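Local structure of arginine decarboxylase (Campylobacter jejuni subsp. jejuni, 3NZP) at residues D33-L38 with Y545-I550; P472-I478 with L497-D501. The protein probably catalyses the pyridoxal-phosphate-dependent decarboxylation of arginine to agmatine, an early step in the biosynthesis of polyamines such as spermidine. All blocks are in the same frame, centred on the assembly; numbering follows the deposited sequence.

Interaction 1 of 2, residues D33-L38 with Y545-I550; sequences DIVKEL and YEVEGI
Helix residues 33-38, with Ile34 nearest to Val547, lie obliquely over strand residues 545-550, their segment axes 10.0 Å apart and 50° from parallel. The contact is a helix-on-sheet packing in the beta domain that accompanies the barrel in fold type III decarboxylases: strand 545-551 pairs antiparallel with strand 534-540, and the N-terminal helix 31-40 packs on one face of this pair. Tyr545 makes the broadest contact. Its first torsion (72°) puts the ring between its own backbone N and carbonyl carbon and brings it beneath the helix, where CG1 of Ile34 sits over the centre of one face, 3.7 Å from the ring centroid and 13° off the normal. The other branch of Ile34, CG2, turns along the strand to Val547 CG2 at 4.2 Å. Leu38 supplies the apolar contact farther along: its CD2 touches both Val547 CG1 and Ile550 CD1, each at 3.8 Å, so one methyl bridges two strand residues. Ile538 of strand 534-540 packs against Ile34, and Ala536 of that strand, with Leu47 and Leu49 of strand 47-50, extends the apolar surface beneath Leu38. The polar contact involves the partly exposed Glu37 and Tyr545. Glu37, extended with CG opposite its backbone N, reaches down beside the ring, and its carboxylate is turned out of the ring plane. Approaching obliquely, Glu37 OE1 accepts a weak hydrogen bond from Tyr545 OH at 2.8 Å.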
ATOM      1  N   ASP B  33     -10.799  27.473   9.693  1.00 51.20           N
ATOM      2  CA  ASP B  33     -10.488  28.244  10.901  1.00 55.94           C
ATOM      3  C   ASP B  33      -9.628  27.422  11.846  1.00 54.23           C
ATOM      4  O   ASP B  33      -8.650  27.917  12.412  1.00 56.72           O
ATOM      5  CB  ASP B  33     -11.766  28.642  11.650  1.00 60.01           C
ATOM      6  CG  ASP B  33     -12.505  29.804  11.001  1.00 60.42           C
ATOM      7  OD1 ASP B  33     -13.611  30.126  11.493  1.00 59.64           O
ATOM      8  OD2 ASP B  33     -11.991  30.394  10.023  1.00 60.09           O
ATOM      9  N   ILE B  34     -10.016  26.167  12.034  1.00 55.69           N
ATOM     10  CA  ILE B  34      -9.281  25.271  12.914  1.00 50.50           C
ATOM     11  C   ILE B  34      -7.874  25.110  12.362  1.00 48.45           C
ATOM     12  O   ILE B  34      -6.900  25.130  13.115  1.00 49.71           O
ATOM     13  CB  ILE B  34      -9.975  23.898  13.008  1.00 47.14           C
ATOM     14  CG1 ILE B  34     -11.412  24.082  13.494  1.00 44.21           C
ATOM     15  CG2 ILE B  34      -9.234  23.005  13.981  1.00 44.37           C
ATOM     16  CD1 ILE B  34     -12.248  22.842  13.395  1.00 43.60           C
ATOM     17  N   VAL B  35      -7.765  24.969  11.043  1.00 49.71           N
ATOM     18  CA  VAL B  35      -6.452  24.814  10.418  1.00 51.79           C
ATOM     19  C   VAL B  35      -5.583  26.019  10.742  1.00 53.93           C
ATOM     20  O   VAL B  35      -4.498  25.871  11.311  1.00 52.68           O
ATOM     21  CB  VAL B  35      -6.555  24.669   8.883  1.00 48.72           C
ATOM     22  CG1 VAL B  35      -5.161  24.597   8.278  1.00 48.20           C
ATOM     23  CG2 VAL B  35      -7.329  23.423   8.539  1.00 51.41           C
ATOM     24  N   LYS B  36      -6.070  27.206  10.381  1.00 55.11           N
ATOM     25  CA  LYS B  36      -5.342  28.448  10.627  1.00 49.64           C
ATOM     26  C   LYS B  36      -4.798  28.525  12.052  1.00 51.90           C
ATOM     27  O   LYS B  36      -3.621  28.832  12.258  1.00 51.93           O
ATOM     28  CB  LYS B  36      -6.238  29.654  10.361  1.00 49.05           C
ATOM     29  CG  LYS B  36      -6.374  30.035   8.903  1.00 58.95           C
ATOM     30  CD  LYS B  36      -7.192  31.319   8.782  1.00 72.04           C
ATOM     31  CE  LYS B  36      -7.104  31.948   7.392  1.00 75.86           C
ATOM     32  NZ  LYS B  36      -7.676  31.098   6.309  1.00 82.93           N
ATOM     33  N   GLU B  37      -5.655  28.239  13.030  1.00 47.63           N
ATOM     34  CA  GLU B  37      -5.252  28.286  14.431  1.00 42.99           C
ATOM     35  C   GLU B  37      -4.066  27.361  14.670  1.00 45.28           C
ATOM     36  O   GLU B  37      -3.070  27.757  15.279  1.00 48.15           O
ATOM     37  CB  GLU B  37      -6.405  27.874  15.343  1.00 41.19           C
ATOM     38  CG  GLU B  37      -6.131  28.212  16.796  1.00 53.10           C
ATOM     39  CD  GLU B  37      -7.121  27.585  17.763  1.00 54.50           C
ATOM     40  OE1 GLU B  37      -8.342  27.622  17.495  1.00 52.31           O
ATOM     41  OE2 GLU B  37      -6.669  27.065  18.806  1.00 55.85           O
ATOM     42  N   LEU B  38      -4.182  26.124  14.192  1.00 43.98           N
ATOM     43  CA  LEU B  38      -3.112  25.148  14.346  1.00 42.95           C
ATOM     44  C   LEU B  38      -1.839  25.641  13.670  1.00 46.29           C
ATOM     45  O   LEU B  38      -0.738  25.431  14.181  1.00 45.99           O
ATOM     46  CB  LEU B  38      -3.530  23.791  13.768  1.00 39.88           C
ATOM     47  CG  LEU B  38      -4.216  22.822  14.745  1.00 34.15           C
ATOM     48  CD1 LEU B  38      -4.859  21.685  13.973  1.00 32.97           C
ATOM     49  CD2 LEU B  38      -3.197  22.282  15.738  1.00 27.07           C
ATOM     50  N   TYR B 545     -15.227  25.256  19.432  1.00 62.67           N
ATOM     51  CA  TYR B 545     -14.382  24.074  19.245  1.00 60.55           C
ATOM     52  C   TYR B 545     -13.103  24.220  20.036  1.00 57.58           C
ATOM     53  O   TYR B 545     -12.709  25.322  20.379  1.00 64.04           O
ATOM     54  CB  TYR B 545     -14.053  23.886  17.768  1.00 55.42           C
ATOM     55  CG  TYR B 545     -13.075  24.887  17.222  1.00 49.51           C
ATOM     56  CD1 TYR B 545     -11.703  24.665  17.308  1.00 48.59           C
ATOM     57  CD2 TYR B 545     -13.519  26.041  16.586  1.00 50.39           C
ATOM     58  CE1 TYR B 545     -10.797  25.565  16.765  1.00 53.29           C
ATOM     59  CE2 TYR B 545     -12.624  26.948  16.041  1.00 51.47           C
ATOM     60  CZ  TYR B 545     -11.264  26.703  16.131  1.00 53.03           C
ATOM     61  OH  TYR B 545     -10.373  27.581  15.563  1.00 54.10           O
ATOM     62  N   GLU B 546     -12.448  23.109  20.334  1.00 58.75           N
ATOM     63  CA  GLU B 546     -11.214  23.175  21.097  1.00 60.02           C
ATOM     64  C   GLU B 546     -10.188  22.143  20.634  1.00 57.99           C
ATOM     65  O   GLU B 546     -10.390  20.930  20.768  1.00 58.74           O
ATOM     66  CB  GLU B 546     -11.523  22.998  22.585  1.00 54.18           C
ATOM     67  CG  GLU B 546     -10.310  22.715  23.449  1.00 74.10           C
ATOM     68  CD  GLU B 546     -10.674  22.472  24.904  1.00 80.20           C
ATOM     69  OE1 GLU B 546      -9.829  21.920  25.647  1.00 82.51           O
ATOM     70  OE2 GLU B 546     -11.804  22.836  25.306  1.00 79.64           O
ATOM     71  N   VAL B 547      -9.087  22.635  20.078  1.00 53.58           N
ATOM     72  CA  VAL B 547      -8.024  21.760  19.605  1.00 49.97           C
ATOM     73  C   VAL B 547      -7.440  21.020  20.795  1.00 44.56           C
ATOM     74  O   VAL B 547      -7.354  21.575  21.885  1.00 45.87           O
ATOM     75  CB  VAL B 547      -6.901  22.565  18.922  1.00 41.95           C
ATOM     76  CG1 VAL B 547      -5.796  21.628  18.462  1.00 41.34           C
ATOM     77  CG2 VAL B 547      -7.470  23.335  17.739  1.00 39.86           C
ATOM     78  N   GLU B 548      -7.055  19.767  20.592  1.00 46.74           N
ATOM     79  CA  GLU B 548      -6.472  18.984  21.676  1.00 55.29           C
ATOM     80  C   GLU B 548      -5.916  17.654  21.188  1.00 54.79           C
ATOM     81  O   GLU B 548      -6.294  17.173  20.126  1.00 64.61           O
ATOM     82  CB  GLU B 548      -7.508  18.737  22.765  1.00 54.85           C
ATOM     83  CG  GLU B 548      -8.790  18.114  22.276  1.00 57.88           C
ATOM     84  CD  GLU B 548      -9.867  18.146  23.342  1.00 70.08           C
ATOM     85  OE1 GLU B 548     -10.401  19.253  23.623  1.00 73.81           O
ATOM     86  OE2 GLU B 548     -10.168  17.069  23.904  1.00 61.73           O
ATOM     87  N   GLY B 549      -5.004  17.071  21.954  1.00 52.62           N
ATOM     88  CA  GLY B 549      -4.426  15.801  21.553  1.00 51.93           C
ATOM     89  C   GLY B 549      -3.681  15.870  20.235  1.00 54.73           C
ATOM     90  O   GLY B 549      -3.923  15.082  19.312  1.00 63.69           O
ATOM     91  N   ILE B 550      -2.763  16.821  20.148  1.00 48.28           N
ATOM     92  CA  ILE B 550      -1.962  17.010  18.954  1.00 42.10           C
ATOM     93  C   ILE B 550      -0.793  16.023  18.935  1.00 35.76           C
ATOM     94  O   ILE B 550      -0.227  15.695  19.973  1.00 39.57           O
ATOM     95  CB  ILE B 550      -1.420  18.453  18.923  1.00 42.60           C
ATOM     96  CG1 ILE B 550      -2.591  19.427  19.032  1.00 50.67           C
ATOM     97  CG2 ILE B 550      -0.641  18.703  17.663  1.00 36.08           C
ATOM     98  CD1 ILE B 550      -2.177  20.887  19.095  1.00 53.31           C
TER

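Interaction 2 of 2, residues P472-I478 with L497-D501; sequences PTRSASI and LFLHD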
ATOM      1  N   PRO B 472     -15.569  28.008  -8.937  1.00 68.20           N
ATOM      2  CA  PRO B 472     -14.249  27.583  -9.426  1.00 64.84           C
ATOM      3  C   PRO B 472     -14.201  27.583 -10.946  1.00 62.09           C
ATOM      4  O   PRO B 472     -15.171  27.228 -11.605  1.00 65.81           O
ATOM      5  CB  PRO B 472     -14.103  26.182  -8.850  1.00 68.75           C
ATOM      6  CG  PRO B 472     -15.520  25.687  -8.843  1.00 77.38           C
ATOM      7  CD  PRO B 472     -16.259  26.888  -8.275  1.00 70.44           C
ATOM      8  N   THR B 473     -13.059  27.959 -11.501  1.00 65.95           N
ATOM      9  CA  THR B 473     -12.922  28.030 -12.947  1.00 69.52           C
ATOM     10  C   THR B 473     -11.610  27.462 -13.451  1.00 71.61           C
ATOM     11  O   THR B 473     -10.923  28.093 -14.255  1.00 78.72           O
ATOM     12  CB  THR B 473     -13.009  29.479 -13.392  1.00 71.09           C
ATOM     13  OG1 THR B 473     -12.099  30.263 -12.603  1.00 59.25           O
ATOM     14  CG2 THR B 473     -14.423  30.000 -13.206  1.00 75.08           C
ATOM     15  N   ARG B 474     -11.267  26.265 -12.995  1.00 70.81           N
ATOM     16  CA  ARG B 474     -10.017  25.642 -13.404  1.00 67.94           C
ATOM     17  C   ARG B 474     -10.088  24.128 -13.351  1.00 66.20           C
ATOM     18  O   ARG B 474     -10.083  23.547 -12.265  1.00 67.07           O
ATOM     19  CB  ARG B 474      -8.891  26.122 -12.486  1.00 72.97           C
ATOM     20  CG  ARG B 474      -8.408  27.537 -12.746  1.00 77.25           C
ATOM     21  CD  ARG B 474      -7.587  27.590 -14.016  1.00 83.94           C
ATOM     22  NE  ARG B 474      -6.913  28.871 -14.188  1.00 92.77           N
ATOM     23  CZ  ARG B 474      -6.029  29.128 -15.148  1.00 99.83           C
ATOM     24  NH1 ARG B 474      -5.461  30.327 -15.231  1.00 99.01           N
ATOM     25  NH2 ARG B 474      -5.712  28.184 -16.025  1.00100.95           N
ATOM     26  N   SER B 475     -10.156  23.484 -14.511  1.00 61.79           N
ATOM     27  CA  SER B 475     -10.196  22.025 -14.534  1.00 68.05           C
ATOM     28  C   SER B 475      -8.869  21.562 -13.942  1.00 71.50           C
ATOM     29  O   SER B 475      -7.838  21.573 -14.610  1.00 75.20           O
ATOM     30  CB  SER B 475     -10.355  21.504 -15.966  1.00 66.08           C
ATOM     31  OG  SER B 475      -9.261  21.877 -16.779  1.00 70.38           O
ATOM     32  N   ALA B 476      -8.901  21.147 -12.683  1.00 72.70           N
ATOM     33  CA  ALA B 476      -7.692  20.735 -11.987  1.00 72.37           C
ATOM     34  C   ALA B 476      -7.400  19.240 -11.891  1.00 70.97           C
ATOM     35  O   ALA B 476      -8.266  18.393 -12.104  1.00 72.73           O
ATOM     36  CB  ALA B 476      -7.707  21.335 -10.586  1.00 76.13           C
ATOM     37  N   SER B 477      -6.150  18.932 -11.569  1.00 69.40           N
ATOM     38  CA  SER B 477      -5.703  17.559 -11.379  1.00 66.76           C
ATOM     39  C   SER B 477      -4.596  17.668 -10.348  1.00 66.67           C
ATOM     40  O   SER B 477      -3.423  17.788 -10.689  1.00 76.49           O
ATOM     41  CB  SER B 477      -5.177  16.974 -12.689  1.00 56.24           C
ATOM     42  OG  SER B 477      -4.206  17.821 -13.263  1.00 63.30           O
ATOM     43  N   ILE B 478      -4.990  17.647  -9.079  1.00 66.89           N
ATOM     44  CA  ILE B 478      -4.055  17.776  -7.963  1.00 70.28           C
ATOM     45  C   ILE B 478      -3.080  16.621  -7.779  1.00 63.73           C
ATOM     46  O   ILE B 478      -3.468  15.461  -7.819  1.00 58.53           O
ATOM     47  CB  ILE B 478      -4.808  17.949  -6.625  1.00 68.20           C
ATOM     48  CG1 ILE B 478      -5.672  16.729  -6.341  1.00 64.88           C
ATOM     49  CG2 ILE B 478      -5.731  19.157  -6.688  1.00 70.71           C
ATOM     50  CD1 ILE B 478      -6.537  16.906  -5.114  1.00 73.99           C
ATOM     51  N   LEU B 497     -12.950  17.733 -11.759  1.00 65.72           N
ATOM     52  CA  LEU B 497     -12.599  18.543 -10.601  1.00 56.96           C
ATOM     53  C   LEU B 497     -12.237  19.965 -10.993  1.00 51.76           C
ATOM     54  O   LEU B 497     -11.417  20.178 -11.883  1.00 45.19           O
ATOM     55  CB  LEU B 497     -11.424  17.913  -9.855  1.00 58.91           C
ATOM     56  CG  LEU B 497     -11.052  18.558  -8.514  1.00 62.59           C
ATOM     57  CD1 LEU B 497     -12.165  18.306  -7.494  1.00 51.53           C
ATOM     58  CD2 LEU B 497      -9.727  17.974  -8.021  1.00 64.06           C
ATOM     59  N   PHE B 498     -12.859  20.934 -10.327  1.00 56.38           N
ATOM     60  CA  PHE B 498     -12.594  22.351 -10.586  1.00 59.97           C
ATOM     61  C   PHE B 498     -12.224  23.098  -9.315  1.00 61.35           C
ATOM     62  O   PHE B 498     -12.968  23.053  -8.331  1.00 64.75           O
ATOM     63  CB  PHE B 498     -13.811  23.034 -11.224  1.00 55.96           C
ATOM     64  CG  PHE B 498     -14.073  22.593 -12.627  1.00 53.58           C
ATOM     65  CD1 PHE B 498     -14.834  21.461 -12.880  1.00 50.52           C
ATOM     66  CD2 PHE B 498     -13.486  23.264 -13.696  1.00 57.21           C
ATOM     67  CE1 PHE B 498     -15.006  20.994 -14.179  1.00 55.20           C
ATOM     68  CE2 PHE B 498     -13.650  22.807 -15.000  1.00 60.47           C
ATOM     69  CZ  PHE B 498     -14.411  21.666 -15.244  1.00 61.00           C
ATOM     70  N   LEU B 499     -11.077  23.776  -9.347  1.00 56.95           N
ATOM     71  CA  LEU B 499     -10.586  24.555  -8.206  1.00 61.71           C
ATOM     72  C   LEU B 499     -10.446  26.020  -8.575  1.00 63.05           C
ATOM     73  O   LEU B 499     -10.254  26.355  -9.742  1.00 65.97           O
ATOM     74  CB  LEU B 499      -9.226  24.037  -7.747  1.00 61.63           C
ATOM     75  CG  LEU B 499      -9.266  22.614  -7.213  1.00 55.75           C
ATOM     76  CD1 LEU B 499      -7.856  22.110  -7.030  1.00 55.59           C
ATOM     77  CD2 LEU B 499     -10.045  22.594  -5.902  1.00 46.87           C
ATOM     78  N   HIS B 500     -10.523  26.891  -7.577  1.00 62.84           N
ATOM     79  CA  HIS B 500     -10.411  28.320  -7.827  1.00 68.50           C
ATOM     80  C   HIS B 500      -8.998  28.722  -8.237  1.00 68.30           C
ATOM     81  O   HIS B 500      -8.014  28.162  -7.757  1.00 66.62           O
ATOM     82  CB  HIS B 500     -10.849  29.106  -6.587  1.00 71.27           C
ATOM     83  CG  HIS B 500     -12.152  28.641  -6.011  1.00 83.77           C
ATOM     84  ND1 HIS B 500     -12.263  27.489  -5.262  1.00 90.19           N
ATOM     85  CD2 HIS B 500     -13.402  29.154  -6.099  1.00 83.89           C
ATOM     86  CE1 HIS B 500     -13.524  27.312  -4.913  1.00 89.22           C
ATOM     87  NE2 HIS B 500     -14.236  28.309  -5.409  1.00 90.03           N
ATOM     88  N   ASP B 501      -8.907  29.685  -9.145  1.00 73.41           N
ATOM     89  CA  ASP B 501      -7.615  30.166  -9.610  1.00 72.31           C
ATOM     90  C   ASP B 501      -7.064  31.099  -8.545  1.00 68.17           C
ATOM     91  O   ASP B 501      -7.425  32.269  -8.494  1.00 68.84           O
ATOM     92  CB  ASP B 501      -7.775  30.930 -10.925  1.00 74.31           C
ATOM     93  CG  ASP B 501      -6.448  31.363 -11.505  1.00 71.71           C
ATOM     94  OD1 ASP B 501      -6.446  31.992 -12.580  1.00 78.66           O
ATOM     95  OD2 ASP B 501      -5.405  31.069 -10.882  1.00 71.65           O
TER
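Ser475 and Phe498 form a single antiparallel beta bridge between two loop segments, 472-478 and 497-501, of the beta domain, on either side of strand 479-480 in the chain. They are a non-hydrogen-bonded pair, flanked by Leu499 N to Arg474 O at 3.1 Å and Ala476 N to Leu497 O at 2.8 Å. Around this single bridge the side chains interlock as wedges and hollows. At one end the Pro472 pyrrolidine fills the notch between Phe498 and His500: its CG meets Phe498 CB at 4.0 Å, while CB stands over the centre of the imidazole face, 4.0 Å from the centroid and only 5° off the normal. That ring is held at both nitrogens, ND1 by the Tyr509 hydroxyl and NE2 by the Glu470 carbonyl, which fixes its rotation for the CH-pi contact. At the other end Leu499 CD1 is the bump, pushing into the hollow between Ala476 CB (3.6 Å) and Ile478 CG2 (3.7 Å); Tyr440, Pro464 and Leu511 pack around the same leucine. Phe498 lies obliquely against the backbone of its bridge partner, with CE2 3.7 Å from Ser475 CB, while Ser475 OG turns to the backbone N of Gln437. On the more exposed margin Arg474, bent at its second torsion (-73°), folds across Asp501, and its aliphatic CG passes near Asp501 CB before the charged end arrives. The guanidinium and carboxylate planes stand at right angles, and Arg474 NH1 bonds Asp501 OD1 at 3.3 Å from above the carboxylate plane, with the oxygen close to the plane of the guanidinium group.

How the interactions relate
Both contacts belong to the beta domain and lie away from the cofactor pocket; their centres are 27 Å apart and they do not touch. Interaction 1 is long-range, joining an N-terminal helix to a strand more than 500 residues later, whereas interaction 2 ties together two loop segments 19 residues apart, inside that span. Each is partly buried, with apolar packing inside and a polar pair at its more exposed side: a weak tyrosine-carboxylate bond in interaction 1, a salt bridge in interaction 2. No backbone hydrogen bond crosses the helix-strand contact, whereas the loop pair has two and buries nearly twice the surface, 612 against 325 Å².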